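Long-range contacts in Dmd discriminator of mRNA degradation (Enterobacteria phage RB69, PDB 5I8J), which acts as a phage antitoxin that interacts with the bacterial toxin RnlA, probably to counter RnlA-dependent mRNA degradation: residues K4-T9 against A50-E55; V8-W13 against K22-S27; N45-A50 against V57-F62. All blocks are in the same frame, centred on the assembly; numbering follows the deposited sequence.

Overall arrangement
The three contacts stitch together one four-stranded antiparallel sheet, ordered 19-26, 6-14, 46-52, 55-61, with helix 30-44 against one face. Interaction 2 joins the first hairpin and closes before interaction 3, the second hairpin, opens. Interaction 1 connects the hairpins through central strands 6-14 and 46-52, its segments 41 residues apart at their closest ends and alternating along the chain with those of interaction 3. Interactions 1 and 2 share V8 and T9, their centres about 7 Å apart; interactions 1 and 3 share A50, with centres about 14 Å apart; the centres of interactions 2 and 3 are about 11 Å apart. The sheet's other face, carrying T9, F51, W13 and K49, meets a second subunit.

Interaction 1: K4-T9 against A50-E55; sequences KLTKVT and AFINDE
I52 lays its branched side chain across T6, the two crossing at about a right angle, with I52 CD1 3.8 Å from T6 CG2. This overlap lies at the frayed end of the antiparallel pairing between strands 6-14 and 46-52, the central seam of the helix-backed four-stranded sheet. T6 turns CG2 anti to its backbone N, presenting the methyl rather than the hydroxyl to I52. V8 continues the apolar row: CG2 lies 4.0 Å from I52 CG1, while V8 CG1, anti to the backbone N (chi1 -173°), reaches A50 CB at 3.8 Å. Small A50 and branched V8 and I52 suit this side, where A50 also touches T37 and I52 touches I33 of helix 30-44.

T9 and F51 form a hydrogen-bonded pair: T9 N donates to F51 O at 2.9 Å, and F51 N returns a bond to T9 O at 2.8 Å. Both bonds lie in the acceptor's carbonyl plane. The side chains of this pair emerge on the face away from the helix. There F51 stacks edge-to-face on F51 of the second subunit, and T9 OG1 bonds to D23, so a ring and a hydroxyl each find a suitable partner. T9 O also sits at the F51 ring edge.

Beyond I52 the chain reverses in a type I' turn, closed by paired backbone bonds between I52 and E55. N53 and D54 occupy its corners with positive phi (53° and 69°), a conformation that asparagine and aspartate tolerate better than most residues. As the strands diverge, a water replaces direct pairing: it donates to K7 O at 2.7 Å and accepts from N53 N at 2.9 Å.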
# COMPACT_ATOMS: atom_id res chain seq x y z
N LYS A 4 -3.11 -5.03 -22.24
CA LYS A 4 -2.12 -5.12 -21.18
C LYS A 4 -2.50 -4.14 -20.09
O LYS A 4 -2.02 -3.01 -20.06
CB LYS A 4 -0.73 -4.79 -21.70
CG LYS A 4 0.36 -4.99 -20.69
CD LYS A 4 1.54 -4.05 -20.85
CE LYS A 4 2.55 -4.36 -19.79
NZ LYS A 4 2.31 -5.66 -19.16
N LEU A 5 -3.42 -4.55 -19.22
CA LEU A 5 -3.93 -3.67 -18.19
C LEU A 5 -2.82 -3.26 -17.22
O LEU A 5 -1.88 -4.01 -16.99
CB LEU A 5 -5.08 -4.34 -17.45
CG LEU A 5 -6.32 -4.63 -18.30
CD1 LEU A 5 -7.20 -5.67 -17.64
CD2 LEU A 5 -7.11 -3.36 -18.57
N THR A 6 -2.94 -2.06 -16.67
CA THR A 6 -2.02 -1.58 -15.64
C THR A 6 -2.62 -1.93 -14.28
O THR A 6 -3.76 -1.57 -14.01
CB THR A 6 -1.79 -0.07 -15.76
OG1 THR A 6 -1.24 0.24 -17.04
CG2 THR A 6 -0.85 0.44 -14.67
N LYS A 7 -1.87 -2.64 -13.44
CA LYS A 7 -2.35 -2.94 -12.10
C LYS A 7 -1.91 -1.84 -11.15
O LYS A 7 -0.71 -1.64 -10.92
CB LYS A 7 -1.85 -4.30 -11.61
CG LYS A 7 -2.41 -4.69 -10.24
CD LYS A 7 -1.87 -6.03 -9.78
CE LYS A 7 -0.35 -6.00 -9.67
NZ LYS A 7 0.23 -7.33 -9.32
N VAL A 8 -2.88 -1.13 -10.59
CA VAL A 8 -2.57 -0.05 -9.68
C VAL A 8 -2.98 -0.45 -8.27
O VAL A 8 -4.11 -0.85 -8.04
CB VAL A 8 -3.29 1.26 -10.08
CG1 VAL A 8 -2.81 2.42 -9.21
CG2 VAL A 8 -3.02 1.56 -11.55
N THR A 9 -2.03 -0.37 -7.34
CA THR A 9 -2.34 -0.62 -5.94
C THR A 9 -2.61 0.71 -5.26
O THR A 9 -1.77 1.60 -5.27
CB THR A 9 -1.18 -1.34 -5.22
OG1 THR A 9 -0.93 -2.61 -5.85
CG2 THR A 9 -1.53 -1.56 -3.75
N ALA A 50 -1.47 6.12 -5.07
CA ALA A 50 -1.48 5.14 -6.15
C ALA A 50 -0.05 4.64 -6.43
O ALA A 50 0.88 5.42 -6.58
CB ALA A 50 -2.10 5.74 -7.42
N PHE A 51 0.10 3.32 -6.49
CA PHE A 51 1.37 2.66 -6.71
C PHE A 51 1.30 1.82 -7.98
O PHE A 51 0.34 1.09 -8.19
CB PHE A 51 1.74 1.75 -5.53
CG PHE A 51 2.18 2.49 -4.29
CD1 PHE A 51 1.24 3.03 -3.41
CD2 PHE A 51 3.53 2.61 -3.98
CE1 PHE A 51 1.65 3.70 -2.26
CE2 PHE A 51 3.94 3.29 -2.83
CZ PHE A 51 3.01 3.82 -1.97
N ILE A 52 2.33 1.92 -8.82
CA ILE A 52 2.49 1.01 -9.96
C ILE A 52 3.89 0.40 -9.87
O ILE A 52 4.87 1.13 -9.71
CB ILE A 52 2.30 1.71 -11.31
CG1 ILE A 52 0.90 2.33 -11.40
CG2 ILE A 52 2.50 0.71 -12.47
CD1 ILE A 52 0.71 3.24 -12.61
N ASN A 53 3.97 -0.92 -9.94
CA ASN A 53 5.25 -1.61 -9.78
C ASN A 53 5.95 -1.19 -8.49
O ASN A 53 7.17 -0.96 -8.48
CB ASN A 53 6.17 -1.35 -10.98
CG ASN A 53 5.63 -1.94 -12.27
OD1 ASN A 53 4.97 -2.98 -12.26
ND2 ASN A 53 5.90 -1.28 -13.39
N ASP A 54 5.16 -1.03 -7.43
CA ASP A 54 5.66 -0.70 -6.09
C ASP A 54 6.23 0.72 -5.96
O ASP A 54 6.88 1.04 -4.98
CB ASP A 54 6.70 -1.73 -5.64
CG ASP A 54 6.11 -3.11 -5.48
OD1 ASP A 54 4.94 -3.20 -5.05
OD2 ASP A 54 6.80 -4.10 -5.80
N GLU A 55 5.96 1.58 -6.94
CA GLU A 55 6.42 2.96 -6.86
C GLU A 55 5.24 3.91 -6.82
O GLU A 55 4.27 3.71 -7.55
CB GLU A 55 7.34 3.27 -8.04
CG GLU A 55 8.59 2.42 -8.06
CD GLU A 55 9.55 2.80 -9.16
OE1 GLU A 55 9.80 4.01 -9.33
OE2 GLU A 55 10.07 1.89 -9.85
O HOH W 1 1.78 -2.58 -10.92

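Interaction 2: V8-W13 against K22-S27; sequences VTFIGW and KDIMLS
T9 OG1 donates to D23 OD1 at 2.7 Å, a short side-chain bond joining the two residues of a non-hydrogen-bonded pair in the first beta hairpin. Their side chains run alongside each other, and the hydroxyl meets OD1 from above the carboxylate plane. This arrangement leaves D23 OD2 to accept from W13 NE1 of the second subunit, so one aspartate links the hairpin to the dimer partner.

Hydrogen-bonded pairs flank it in the backbone. V8 N donates almost straight (175°) to I24 O, and I24 N answers to V8 O, each at 2.9 Å. F10 N reaches K22 O at 2.8 Å, nearly along the C=O axis, while K22 N donates back to F10 O.

The apolar side chains gather on the other face. I24 crosses F10 at about a right angle and sets its CD1 3.6 Å from F10 CE2. V8 CG1 lies over one face of the same ring, offset toward its rim, so two beta-branched side chains pack against the flat phenyl. Farther along, V8 CG2 meets L26 CD1 at 3.8 Å.

The buried F10 ring rests on V36, T37 and L40 of helix 30-44 and touches A50 of strand 46-52, which pairs with strand 6-14 along its other edge.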
# COMPACT_ATOMS: atom_id res chain seq x y z
N VAL A 8 -2.88 -1.13 -10.59
CA VAL A 8 -2.57 -0.05 -9.68
C VAL A 8 -2.98 -0.45 -8.27
O VAL A 8 -4.11 -0.85 -8.04
CB VAL A 8 -3.29 1.26 -10.08
CG1 VAL A 8 -2.81 2.42 -9.21
CG2 VAL A 8 -3.02 1.56 -11.55
N THR A 9 -2.03 -0.37 -7.34
CA THR A 9 -2.34 -0.62 -5.94
C THR A 9 -2.61 0.71 -5.26
O THR A 9 -1.77 1.60 -5.27
CB THR A 9 -1.18 -1.34 -5.22
OG1 THR A 9 -0.93 -2.61 -5.85
CG2 THR A 9 -1.53 -1.56 -3.75
N PHE A 10 -3.80 0.85 -4.68
CA PHE A 10 -4.20 2.05 -3.97
C PHE A 10 -4.14 1.78 -2.48
O PHE A 10 -4.63 0.74 -2.01
CB PHE A 10 -5.61 2.49 -4.37
CG PHE A 10 -5.73 2.96 -5.79
CD1 PHE A 10 -5.54 4.29 -6.11
CD2 PHE A 10 -6.03 2.06 -6.80
CE1 PHE A 10 -5.65 4.73 -7.42
CE2 PHE A 10 -6.13 2.49 -8.11
CZ PHE A 10 -5.94 3.81 -8.43
N ILE A 11 -3.52 2.70 -1.75
CA ILE A 11 -3.50 2.63 -0.29
C ILE A 11 -4.14 3.88 0.26
O ILE A 11 -3.77 4.97 -0.13
CB ILE A 11 -2.09 2.50 0.27
CG1 ILE A 11 -1.30 1.42 -0.46
CG2 ILE A 11 -2.15 2.22 1.76
CD1 ILE A 11 0.17 1.55 -0.20
N GLY A 12 -5.11 3.71 1.14
CA GLY A 12 -5.88 4.82 1.67
C GLY A 12 -5.82 4.90 3.19
O GLY A 12 -5.77 3.87 3.87
N TRP A 13 -5.78 6.13 3.69
CA TRP A 13 -5.91 6.44 5.11
C TRP A 13 -7.13 7.31 5.35
O TRP A 13 -7.22 8.43 4.82
CB TRP A 13 -4.68 7.18 5.63
CG TRP A 13 -3.45 6.35 5.75
CD1 TRP A 13 -2.94 5.80 6.89
CD2 TRP A 13 -2.53 6.03 4.70
NE1 TRP A 13 -1.77 5.13 6.60
CE2 TRP A 13 -1.50 5.25 5.27
CE3 TRP A 13 -2.49 6.30 3.33
CZ2 TRP A 13 -0.44 4.74 4.52
CZ3 TRP A 13 -1.43 5.79 2.58
CH2 TRP A 13 -0.42 5.03 3.18
N LYS A 22 -6.69 -1.43 -2.24
CA LYS A 22 -7.32 -2.12 -3.37
C LYS A 22 -6.36 -2.26 -4.52
O LYS A 22 -5.58 -1.35 -4.75
CB LYS A 22 -8.55 -1.36 -3.88
CG LYS A 22 -9.67 -1.14 -2.90
CD LYS A 22 -10.83 -0.47 -3.60
CE LYS A 22 -11.47 -1.40 -4.61
NZ LYS A 22 -12.81 -0.89 -5.03
N ASP A 23 -6.45 -3.36 -5.26
CA ASP A 23 -5.79 -3.48 -6.56
C ASP A 23 -6.82 -3.25 -7.65
O ASP A 23 -7.86 -3.91 -7.65
CB ASP A 23 -5.16 -4.86 -6.75
CG ASP A 23 -3.78 -4.96 -6.14
OD1 ASP A 23 -3.29 -3.94 -5.62
OD2 ASP A 23 -3.18 -6.05 -6.20
N ILE A 24 -6.56 -2.32 -8.55
CA ILE A 24 -7.51 -2.00 -9.62
C ILE A 24 -6.81 -2.13 -10.97
O ILE A 24 -5.70 -1.62 -11.13
CB ILE A 24 -8.10 -0.58 -9.46
CG1 ILE A 24 -8.76 -0.45 -8.09
CG2 ILE A 24 -9.14 -0.28 -10.54
CD1 ILE A 24 -9.31 0.93 -7.79
N MET A 25 -7.43 -2.82 -11.93
CA MET A 25 -6.85 -2.91 -13.26
C MET A 25 -7.39 -1.79 -14.13
O MET A 25 -8.61 -1.67 -14.31
CB MET A 25 -7.17 -4.26 -13.93
CG MET A 25 -6.77 -5.49 -13.14
SD MET A 25 -5.04 -5.46 -12.66
CE MET A 25 -4.22 -5.49 -14.23
N LEU A 26 -6.49 -0.99 -14.70
CA LEU A 26 -6.90 0.16 -15.50
C LEU A 26 -6.34 0.05 -16.91
O LEU A 26 -5.19 -0.34 -17.09
CB LEU A 26 -6.43 1.46 -14.86
CG LEU A 26 -6.94 1.74 -13.45
CD1 LEU A 26 -6.28 3.01 -12.90
CD2 LEU A 26 -8.47 1.85 -13.44
N SER A 27 -7.15 0.39 -17.90
CA SER A 27 -6.70 0.28 -19.28
C SER A 27 -6.11 1.58 -19.81
O SER A 27 -5.51 1.59 -20.89
CB SER A 27 -7.86 -0.16 -20.16
OG SER A 27 -8.85 0.86 -20.18

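Interaction 3: N45-A50 against V57-F62; sequences NALVKA and VFEADF
K49 NZ donates to E59 OE1 at 2.9 Å, using the syn lone pair of the carboxylate, in a salt bridge between side chains that run alongside each other. Neither charge relies on this bond alone: K49 NZ also pairs with D54 of the second subunit, and E59 OE2 with K56. Two residues on from E59, on the same face, D61 has a salt bridge to R63, while its CB lies 3.8 Å from L47 CD1.

Backbone donors and acceptors are matched through the second hairpin. V48 N donates to A60 O and A60 N to V48 O, both at 2.9 Å and nearly along the C=O axes. At one end F62 N reaches A46 O at 2.8 Å, approaching from above the carbonyl plane. At the other end, A50 faces two residues in a beta bulge: its N donates to F58 O, whereas its O accepts from V57 N at 2.8 Å. V57 O turns to R30 NH1 for its bond.

N45, with positive phi, ends helix 30-44 in a Schellman motif, a place well suited to asparagine; a water donates to its OD1 and to F62 O.

V48 leans on F10 and F20 from the sheet, while F58 and F62 reach T37 and A41 of helix 30-44, bringing strand 55-61, the outermost on this side within the chain, against the helix.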
# COMPACT_ATOMS: atom_id res chain seq x y z
N ASN A 45 -13.16 10.78 1.97
CA ASN A 45 -12.53 11.80 2.81
C ASN A 45 -11.18 11.31 3.31
O ASN A 45 -10.90 11.33 4.51
CB ASN A 45 -13.44 12.18 3.98
CG ASN A 45 -14.71 12.85 3.52
OD1 ASN A 45 -14.70 14.01 3.14
ND2 ASN A 45 -15.82 12.12 3.55
N ALA A 46 -10.35 10.85 2.38
CA ALA A 46 -9.16 10.11 2.73
C ALA A 46 -7.91 10.62 2.01
O ALA A 46 -8.00 11.40 1.06
CB ALA A 46 -9.37 8.62 2.41
N LEU A 47 -6.76 10.18 2.48
CA LEU A 47 -5.51 10.29 1.75
C LEU A 47 -5.38 9.02 0.95
O LEU A 47 -5.46 7.94 1.51
CB LEU A 47 -4.32 10.46 2.70
CG LEU A 47 -2.93 10.21 2.13
CD1 LEU A 47 -2.56 11.27 1.10
CD2 LEU A 47 -1.89 10.15 3.24
N VAL A 48 -5.20 9.12 -0.36
CA VAL A 48 -5.02 7.91 -1.17
C VAL A 48 -3.76 8.05 -2.01
O VAL A 48 -3.54 9.09 -2.64
CB VAL A 48 -6.23 7.65 -2.09
CG1 VAL A 48 -5.99 6.40 -2.97
CG2 VAL A 48 -7.49 7.48 -1.27
N LYS A 49 -2.93 7.00 -1.99
CA LYS A 49 -1.72 6.91 -2.80
C LYS A 49 -1.89 5.83 -3.84
O LYS A 49 -2.39 4.74 -3.53
CB LYS A 49 -0.49 6.61 -1.94
CG LYS A 49 -0.26 7.57 -0.79
CD LYS A 49 0.83 7.01 0.14
CE LYS A 49 1.00 7.86 1.39
NZ LYS A 49 1.84 9.05 1.17
N ALA A 50 -1.47 6.12 -5.07
CA ALA A 50 -1.48 5.14 -6.15
C ALA A 50 -0.05 4.64 -6.43
O ALA A 50 0.88 5.42 -6.58
CB ALA A 50 -2.10 5.74 -7.42
N VAL A 57 3.00 6.85 -7.74
CA VAL A 57 2.91 7.65 -8.96
C VAL A 57 2.00 8.88 -8.79
O VAL A 57 2.08 9.82 -9.58
CB VAL A 57 2.42 6.79 -10.15
CG1 VAL A 57 3.40 5.64 -10.42
CG2 VAL A 57 1.01 6.25 -9.90
N PHE A 58 1.15 8.86 -7.77
CA PHE A 58 0.24 9.97 -7.53
C PHE A 58 -0.35 9.84 -6.14
O PHE A 58 -0.40 8.75 -5.58
CB PHE A 58 -0.88 9.99 -8.58
CG PHE A 58 -1.69 11.24 -8.59
CD1 PHE A 58 -1.12 12.45 -8.96
CD2 PHE A 58 -3.03 11.22 -8.24
CE1 PHE A 58 -1.87 13.61 -8.98
CE2 PHE A 58 -3.78 12.37 -8.25
CZ PHE A 58 -3.20 13.57 -8.62
N GLU A 59 -0.80 10.96 -5.57
CA GLU A 59 -1.60 10.88 -4.35
C GLU A 59 -2.49 12.09 -4.21
O GLU A 59 -2.21 13.14 -4.78
CB GLU A 59 -0.71 10.73 -3.12
CG GLU A 59 0.19 11.91 -2.84
CD GLU A 59 1.27 11.54 -1.84
OE1 GLU A 59 0.92 11.03 -0.76
OE2 GLU A 59 2.48 11.71 -2.15
N ALA A 60 -3.58 11.92 -3.46
CA ALA A 60 -4.56 12.99 -3.24
C ALA A 60 -5.02 12.91 -1.79
O ALA A 60 -5.32 11.84 -1.29
CB ALA A 60 -5.74 12.85 -4.19
N ASP A 61 -5.09 14.06 -1.12
CA ASP A 61 -5.43 14.07 0.30
C ASP A 61 -6.70 14.87 0.52
O ASP A 61 -6.69 16.11 0.45
CB ASP A 61 -4.29 14.65 1.13
CG ASP A 61 -4.51 14.49 2.63
OD1 ASP A 61 -5.57 14.00 3.04
OD2 ASP A 61 -3.61 14.89 3.41
N PHE A 62 -7.79 14.17 0.82
CA PHE A 62 -9.05 14.83 1.10
C PHE A 62 -9.48 14.67 2.56
O PHE A 62 -10.67 14.69 2.87
CB PHE A 62 -10.13 14.31 0.16
CG PHE A 62 -10.04 14.90 -1.22
CD1 PHE A 62 -9.09 14.44 -2.12
CD2 PHE A 62 -10.88 15.93 -1.60
CE1 PHE A 62 -8.99 14.98 -3.38
CE2 PHE A 62 -10.78 16.49 -2.86
CZ PHE A 62 -9.84 16.02 -3.75
O HOH W 2 -12.81 15.91 4.60